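Local coordinates for whirlin (Mus musculus, PDB 6FDD), which serves as a scaffold protein of the USH2 complex in hearing and vision and is necessary for elongation and maintenance of hair-cell stereocilia, at residues Ala45-Leu50 and Asp79-Arg84; Ile41-Met46 and Ser68-Gln73. All coordinates share one frame; numbering follows the deposited sequence.

Both contacts start from helix 43-53 of the HHD2 domain, an all-helical piece of the much longer whirlin chain, and they share A45 and M46. Contact 1 joins this helix to the C-terminal end of helix 75-81 and the tail after it; contact 2 joins its N-terminal turn to the loop leading into helix 75-81. Their centres lie about 9 Å apart. They also touch: L81 CD1 of contact 1 packs on E44 CG of contact 2 at 3.7 Å. F78 connects them, meeting V47 of contact 1 and I70 of contact 2 from helix 75-81, so contact 2 holds the loop that enters helix 75-81 and contact 1 the end of that helix, both against helix 43-53.

Contact 1 of 2, residues Ala45-Leu50 and Asp79-Arg84; sequences AMVMAL and DHLVLR
No flat group takes part where V47 meets L81 and V82: the interface has no ring face or edge and is made by aliphatic carbons alone. It belongs to the all-helical fold of HHD2, a harmonin homology domain of whirlin, and sets helix 43-53 against the end of helix 75-81. V47 and L81 have the closest CA atoms, 7.5 Å apart. V47 points its side chain across the gap and supplies every contact from segment 45-50. Its CG1 lies opposite the backbone nitrogen (chi1 162°), and this branch reaches both partners. L81 answers with the base of its side chain, CB standing 4.0 Å from V47 CG1. V82, already in the extended tail, offers a single branch, CG2, which, anti to its own carbonyl carbon, points to V47.

The two valines are buried, with cover from neighbouring helices, while L81 is exposed. F78 also packs on V47, and L63 of helix 62-67 packs on V82. Beyond the contact, D79 forms a salt bridge through OD1 with R67 NE, tying helix 75-81 to helix 62-67 as well. At the centre, the CG2 methyl of V82 faces the fork of V47, 3.6 Å from V47 CG1 and 3.8 Å from V47 CG2.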
ATOM      1  N   ALA A  45      10.328  -3.140  -0.604  1.00 19.35           N
ATOM      2  CA  ALA A  45      10.194  -3.559   0.801  1.00 19.02           C
ATOM      3  C   ALA A  45       8.786  -3.195   1.300  1.00 21.05           C
ATOM      4  O   ALA A  45       8.147  -3.993   2.003  1.00 19.83           O
ATOM      5  CB  ALA A  45      11.269  -2.916   1.655  1.00 19.36           C
HETATM    6  N   MSE A  46       8.278  -2.021   0.878  1.00 17.10           N
HETATM    7  CA  MSE A  46       6.934  -1.584   1.261  0.75 16.10           C
HETATM    8  C   MSE A  46       5.869  -2.529   0.696  1.00 19.66           C
HETATM    9  O   MSE A  46       4.937  -2.929   1.416  1.00 19.01           O
HETATM   10  CB  MSE A  46       6.688  -0.132   0.797  0.75 17.67           C
HETATM   11  CG  MSE A  46       5.411   0.464   1.382  0.75 23.98           C
HETATM   12 SE   MSE A  46       4.663   1.803   0.185  0.75 32.22          SE
HETATM   13  CE  MSE A  46       4.170   0.630  -1.355  0.75 28.79           C
ATOM     14  N   VAL A  47       5.994  -2.890  -0.602  1.00 16.74           N
ATOM     15  CA  VAL A  47       5.057  -3.793  -1.256  1.00 16.98           C
ATOM     16  C   VAL A  47       5.027  -5.150  -0.527  1.00 19.17           C
ATOM     17  O   VAL A  47       3.942  -5.677  -0.261  1.00 18.06           O
ATOM     18  CB  VAL A  47       5.391  -3.930  -2.758  1.00 20.38           C
ATOM     19  CG1 VAL A  47       4.742  -5.170  -3.366  1.00 20.74           C
ATOM     20  CG2 VAL A  47       4.957  -2.662  -3.516  1.00 20.60           C
HETATM   21  N   MSE A  48       6.209  -5.712  -0.235  1.00 16.69           N
HETATM   22  CA  MSE A  48       6.285  -7.011   0.461  1.00 16.90           C
HETATM   23  C   MSE A  48       5.588  -6.979   1.826  1.00 20.36           C
HETATM   24  O   MSE A  48       4.859  -7.913   2.168  1.00 20.35           O
HETATM   25  CB  MSE A  48       7.732  -7.473   0.558  1.00 19.09           C
HETATM   26  CG  MSE A  48       8.320  -7.768  -0.819  1.00 24.64           C
HETATM   27 SE   MSE A  48      10.033  -8.621  -0.714  1.00 32.53          SE
HETATM   28  CE  MSE A  48      11.038  -7.251   0.119  1.00 28.59           C
ATOM     29  N   ALA A  49       5.734  -5.869   2.560  1.00 18.12           N
ATOM     30  CA  ALA A  49       5.075  -5.697   3.861  1.00 18.31           C
ATOM     31  C   ALA A  49       3.560  -5.663   3.673  1.00 21.81           C
ATOM     32  O   ALA A  49       2.830  -6.278   4.448  1.00 21.34           O
ATOM     33  CB  ALA A  49       5.556  -4.424   4.522  1.00 19.52           C
ATOM     34  N   LEU A  50       3.085  -4.983   2.615  1.00 19.30           N
ATOM     35  CA  LEU A  50       1.647  -4.918   2.313  1.00 18.30           C
ATOM     36  C   LEU A  50       1.092  -6.270   1.885  1.00 21.91           C
ATOM     37  O   LEU A  50      -0.040  -6.591   2.236  1.00 20.37           O
ATOM     38  CB  LEU A  50       1.332  -3.825   1.281  1.00 18.75           C
ATOM     39  CG  LEU A  50       1.590  -2.378   1.771  1.00 23.84           C
ATOM     40  CD1 LEU A  50       1.166  -1.394   0.746  1.00 25.54           C
ATOM     41  CD2 LEU A  50       0.829  -2.058   3.070  1.00 26.35           C
ATOM     42  N   ASP A  79       4.665  -1.614 -10.201  1.00 22.90           N
ATOM     43  CA  ASP A  79       3.918  -2.440 -11.157  1.00 23.11           C
ATOM     44  C   ASP A  79       4.611  -3.776 -11.439  1.00 26.24           C
ATOM     45  O   ASP A  79       3.937  -4.759 -11.704  1.00 26.31           O
ATOM     46  CB  ASP A  79       3.692  -1.671 -12.471  1.00 24.57           C
ATOM     47  CG  ASP A  79       2.736  -0.496 -12.343  1.00 32.77           C
ATOM     48  OD1 ASP A  79       1.985  -0.443 -11.337  1.00 29.60           O
ATOM     49  OD2 ASP A  79       2.730   0.367 -13.254  1.00 39.19           O
ATOM     50  N   HIS A  80       5.947  -3.816 -11.340  1.00 23.29           N
ATOM     51  CA  HIS A  80       6.689  -5.053 -11.567  1.00 23.09           C
ATOM     52  C   HIS A  80       6.385  -6.119 -10.495  1.00 27.20           C
ATOM     53  O   HIS A  80       6.468  -7.315 -10.793  1.00 23.58           O
ATOM     54  CB  HIS A  80       8.186  -4.778 -11.689  1.00 24.07           C
ATOM     55  CG  HIS A  80       8.967  -5.885 -12.337  1.00 27.67           C
ATOM     56  ND1 HIS A  80       8.589  -6.426 -13.567  1.00 29.43           N
ATOM     57  CD2 HIS A  80      10.099  -6.499 -11.921  1.00 28.73           C
ATOM     58  CE1 HIS A  80       9.494  -7.352 -13.847  1.00 28.04           C
ATOM     59  NE2 HIS A  80      10.429  -7.425 -12.896  1.00 28.03           N
ATOM     60  N   LEU A  81       5.954  -5.690  -9.280  1.00 25.04           N
ATOM     61  CA  LEU A  81       5.606  -6.623  -8.189  1.00 24.46           C
ATOM     62  C   LEU A  81       4.117  -6.727  -7.929  1.00 26.91           C
ATOM     63  O   LEU A  81       3.657  -7.762  -7.451  1.00 26.39           O
ATOM     64  CB  LEU A  81       6.317  -6.242  -6.875  1.00 24.62           C
ATOM     65  CG  LEU A  81       7.846  -6.311  -6.838  1.00 29.97           C
ATOM     66  CD1 LEU A  81       8.340  -6.075  -5.418  1.00 30.35           C
ATOM     67  CD2 LEU A  81       8.373  -7.660  -7.335  1.00 33.35           C
ATOM     68  N   VAL A  82       3.365  -5.645  -8.201  1.00 24.11           N
ATOM     69  CA  VAL A  82       1.923  -5.564  -7.942  1.00 24.33           C
ATOM     70  C   VAL A  82       1.169  -5.669  -9.254  1.00 29.72           C
ATOM     71  O   VAL A  82       1.268  -4.770 -10.096  1.00 29.33           O
ATOM     72  CB  VAL A  82       1.543  -4.264  -7.173  1.00 28.21           C
ATOM     73  CG1 VAL A  82       0.037  -4.177  -6.915  1.00 27.56           C
ATOM     74  CG2 VAL A  82       2.328  -4.134  -5.869  1.00 28.22           C
ATOM     75  N   LEU A  83       0.384  -6.736  -9.403  1.00 27.45           N
ATOM     76  CA  LEU A  83      -0.385  -6.969 -10.620  1.00 28.52           C
ATOM     77  C   LEU A  83      -1.471  -5.924 -10.785  1.00 35.02           C
ATOM     78  O   LEU A  83      -2.304  -5.732  -9.897  1.00 33.69           O
ATOM     79  CB  LEU A  83      -0.969  -8.393 -10.672  1.00 28.29           C
ATOM     80  CG  LEU A  83      -1.704  -8.746 -11.986  1.00 33.07           C
ATOM     81  CD1 LEU A  83      -0.728  -9.101 -13.114  1.00 33.45           C
ATOM     82  CD2 LEU A  83      -2.729  -9.825 -11.764  1.00 34.94           C
ATOM     83  N   ARG A  84      -1.398  -5.222 -11.921  1.00 35.37           N
ATOM     84  CA  ARG A  84      -2.336  -4.189 -12.338  1.00 36.84           C
ATOM     85  C   ARG A  84      -3.400  -4.914 -13.196  1.00 44.69           C
ATOM     86  O   ARG A  84      -3.119  -5.298 -14.338  1.00 45.74           O
ATOM     87  CB  ARG A  84      -1.575  -3.110 -13.136  1.00 37.19           C
ATOM     88  CG  ARG A  84      -2.340  -1.813 -13.349  1.00 52.82           C
ATOM     89  CD  ARG A  84      -1.438  -0.611 -13.132  1.00 65.28           C
ATOM     90  NE  ARG A  84      -1.801   0.530 -13.979  1.00 73.80           N
ATOM     91  CZ  ARG A  84      -2.704   1.454 -13.659  1.00 86.79           C
ATOM     92  NH1 ARG A  84      -3.368   1.376 -12.513  1.00 71.57           N
ATOM     93  NH2 ARG A  84      -2.960   2.455 -14.491  1.00 74.51           N
TER

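Contact 2 of 2, residues Ile41-Met46 and Ser68-Gln73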
ATOM      1  N   ILE A  41      12.612   2.799   3.636  1.00 18.14           N
ATOM      2  CA  ILE A  41      12.457   1.523   2.916  1.00 16.09           C
ATOM      3  C   ILE A  41      12.171   1.765   1.428  1.00 19.27           C
ATOM      4  O   ILE A  41      11.570   2.774   1.062  1.00 19.68           O
ATOM      5  CB  ILE A  41      11.371   0.606   3.582  1.00 17.23           C
ATOM      6  CG1 ILE A  41       9.945   1.172   3.426  1.00 17.38           C
ATOM      7  CG2 ILE A  41      11.726   0.318   5.081  1.00 19.10           C
ATOM      8  CD1 ILE A  41       8.780   0.281   3.994  1.00 21.42           C
ATOM      9  N   SER A  42      12.602   0.826   0.586  1.00 16.71           N
ATOM     10  CA  SER A  42      12.343   0.869  -0.854  1.00 16.21           C
ATOM     11  C   SER A  42      10.865   0.612  -1.140  1.00 19.00           C
ATOM     12  O   SER A  42      10.161   0.048  -0.309  1.00 18.09           O
ATOM     13  CB  SER A  42      13.168  -0.208  -1.561  1.00 20.43           C
ATOM     14  OG  SER A  42      12.694  -1.494  -1.199  1.00 22.71           O
ATOM     15  N   VAL A  43      10.403   0.969  -2.364  1.00 17.81           N
ATOM     16  CA  VAL A  43       9.031   0.667  -2.785  1.00 16.92           C
ATOM     17  C   VAL A  43       8.788  -0.878  -2.708  1.00 19.12           C
ATOM     18  O   VAL A  43       7.703  -1.302  -2.334  1.00 17.92           O
ATOM     19  CB  VAL A  43       8.695   1.257  -4.195  1.00 20.18           C
ATOM     20  CG1 VAL A  43       9.545   0.628  -5.303  1.00 19.30           C
ATOM     21  CG2 VAL A  43       7.208   1.142  -4.499  1.00 19.86           C
ATOM     22  N   GLU A  44       9.818  -1.689  -3.024  1.00 17.52           N
ATOM     23  CA  GLU A  44       9.700  -3.154  -2.982  1.00 17.75           C
ATOM     24  C   GLU A  44       9.529  -3.660  -1.562  1.00 19.64           C
ATOM     25  O   GLU A  44       8.667  -4.505  -1.325  1.00 18.64           O
ATOM     26  CB  GLU A  44      10.914  -3.834  -3.633  1.00 19.24           C
ATOM     27  CG  GLU A  44      11.037  -3.585  -5.128  1.00 22.88           C
ATOM     28  CD  GLU A  44      11.804  -2.335  -5.515  1.00 34.02           C
ATOM     29  OE1 GLU A  44      12.376  -1.671  -4.616  1.00 28.03           O
ATOM     30  OE2 GLU A  44      11.899  -2.066  -6.730  1.00 33.81           O
ATOM     31  N   ALA A  45      10.328  -3.140  -0.604  1.00 19.35           N
ATOM     32  CA  ALA A  45      10.194  -3.559   0.801  1.00 19.02           C
ATOM     33  C   ALA A  45       8.786  -3.195   1.300  1.00 21.05           C
ATOM     34  O   ALA A  45       8.147  -3.993   2.003  1.00 19.83           O
ATOM     35  CB  ALA A  45      11.269  -2.916   1.655  1.00 19.36           C
HETATM   36  N   MSE A  46       8.278  -2.021   0.878  1.00 17.10           N
HETATM   37  CA  MSE A  46       6.934  -1.584   1.261  0.75 16.10           C
HETATM   38  C   MSE A  46       5.869  -2.529   0.696  1.00 19.66           C
HETATM   39  O   MSE A  46       4.937  -2.929   1.416  1.00 19.01           O
HETATM   40  CB  MSE A  46       6.688  -0.132   0.797  0.75 17.67           C
HETATM   41  CG  MSE A  46       5.411   0.464   1.382  0.75 23.98           C
HETATM   42 SE   MSE A  46       4.663   1.803   0.185  0.75 32.22          SE
HETATM   43  CE  MSE A  46       4.170   0.630  -1.355  0.75 28.79           C
ATOM     44  N   SER A  68      -1.662   5.150  -6.428  1.00 34.19           N
ATOM     45  CA  SER A  68      -1.931   6.575  -6.640  1.00 35.76           C
ATOM     46  C   SER A  68      -1.135   7.520  -5.720  1.00 41.57           C
ATOM     47  O   SER A  68      -0.999   8.696  -6.054  1.00 42.22           O
ATOM     48  CB  SER A  68      -3.425   6.847  -6.508  1.00 39.36           C
ATOM     49  OG  SER A  68      -4.166   5.985  -7.355  1.00 51.26           O
ATOM     50  N   ILE A  69      -0.596   7.018  -4.588  1.00 38.33           N
ATOM     51  CA  ILE A  69       0.116   7.866  -3.633  1.00 38.95           C
ATOM     52  C   ILE A  69       1.650   7.659  -3.630  1.00 43.09           C
ATOM     53  O   ILE A  69       2.345   8.425  -2.958  1.00 43.75           O
ATOM     54  CB  ILE A  69      -0.498   7.769  -2.195  1.00 43.07           C
ATOM     55  CG1 ILE A  69      -0.447   6.345  -1.597  1.00 43.64           C
ATOM     56  CG2 ILE A  69      -1.933   8.309  -2.177  1.00 45.02           C
ATOM     57  CD1 ILE A  69       0.802   6.007  -0.808  1.00 53.59           C
ATOM     58  N   ILE A  70       2.179   6.663  -4.370  1.00 39.01           N
ATOM     59  CA  ILE A  70       3.631   6.424  -4.433  1.00 38.77           C
ATOM     60  C   ILE A  70       4.323   7.397  -5.430  1.00 43.02           C
ATOM     61  O   ILE A  70       3.651   7.940  -6.314  1.00 43.48           O
ATOM     62  CB  ILE A  70       4.009   4.929  -4.677  1.00 41.46           C
ATOM     63  CG1 ILE A  70       3.692   4.460  -6.105  1.00 41.21           C
ATOM     64  CG2 ILE A  70       3.393   3.990  -3.633  1.00 40.64           C
ATOM     65  CD1 ILE A  70       4.887   4.003  -6.801  1.00 47.48           C
ATOM     66  N   SER A  71       5.658   7.611  -5.285  1.00 38.76           N
ATOM     67  CA  SER A  71       6.418   8.530  -6.142  1.00 38.61           C
ATOM     68  C   SER A  71       6.352   8.104  -7.617  1.00 41.67           C
ATOM     69  O   SER A  71       6.566   6.925  -7.904  1.00 39.73           O
ATOM     70  CB  SER A  71       7.869   8.624  -5.684  1.00 42.92           C
ATOM     71  OG  SER A  71       8.611   9.504  -6.509  1.00 55.56           O
ATOM     72  N   PRO A  72       6.048   9.032  -8.566  1.00 38.56           N
ATOM     73  CA  PRO A  72       5.967   8.644  -9.992  1.00 37.63           C
ATOM     74  C   PRO A  72       7.177   7.887 -10.543  1.00 38.73           C
ATOM     75  O   PRO A  72       6.996   6.987 -11.363  1.00 38.43           O
ATOM     76  CB  PRO A  72       5.762   9.983 -10.712  1.00 39.74           C
ATOM     77  CG  PRO A  72       5.113  10.848  -9.701  1.00 44.78           C
ATOM     78  CD  PRO A  72       5.746  10.468  -8.388  1.00 40.66           C
ATOM     79  N   GLN A  73       8.399   8.209 -10.061  1.00 33.29           N
ATOM     80  CA  GLN A  73       9.629   7.532 -10.474  1.00 32.17           C
ATOM     81  C   GLN A  73       9.676   6.045 -10.001  1.00 33.41           C
ATOM     82  O   GLN A  73      10.490   5.272 -10.504  1.00 33.82           O
ATOM     83  CB  GLN A  73      10.875   8.306 -10.000  1.00 33.98           C
ATOM     84  CG  GLN A  73      11.091   8.296  -8.474  1.00 52.88           C
ATOM     85  CD  GLN A  73      12.442   8.822  -8.021  1.00 75.45           C
ATOM     86  OE1 GLN A  73      12.546   9.497  -6.994  1.00 69.57           O
ATOM     87  NE2 GLN A  73      13.520   8.501  -8.738  1.00 67.92           N
TER
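I70 splits its branches between two residues of helix 43-53, presenting CD1 to V43 and CG2 to M46. With CG1 set between the backbone nitrogen and the carbonyl carbon (chi1 71°), the longer arm goes to V43, where I70 CD1 lies 4.3 Å from V43 CG2. The other arm meets M46, present as selenomethionine, whose side chain runs at a slant to that of I70. M46 leaves the helix with CG anti to the backbone nitrogen and bends at chi3, 66°, bringing its CE methyl to 4.1 Å from I70 CG2. This second touch is tentative, because M46 has two conformers.

S42 is the N-cap of helix 43-53: its OG accepts the N-H of A45 at 2.9 Å from A45 N, nearly straight at 165°. Y36 of helix 23-37 packs on V43, M46 and I70, and its OH hydrogen-bonds S71 N, holding the loop beside them. E44, next to V43, makes a salt bridge through OE2 with R77 NE of helix 75-81. All three touching side chains are buried and no hydrogen bond crosses between the segments, which implies cohesion by apolar burial, with little directional preference.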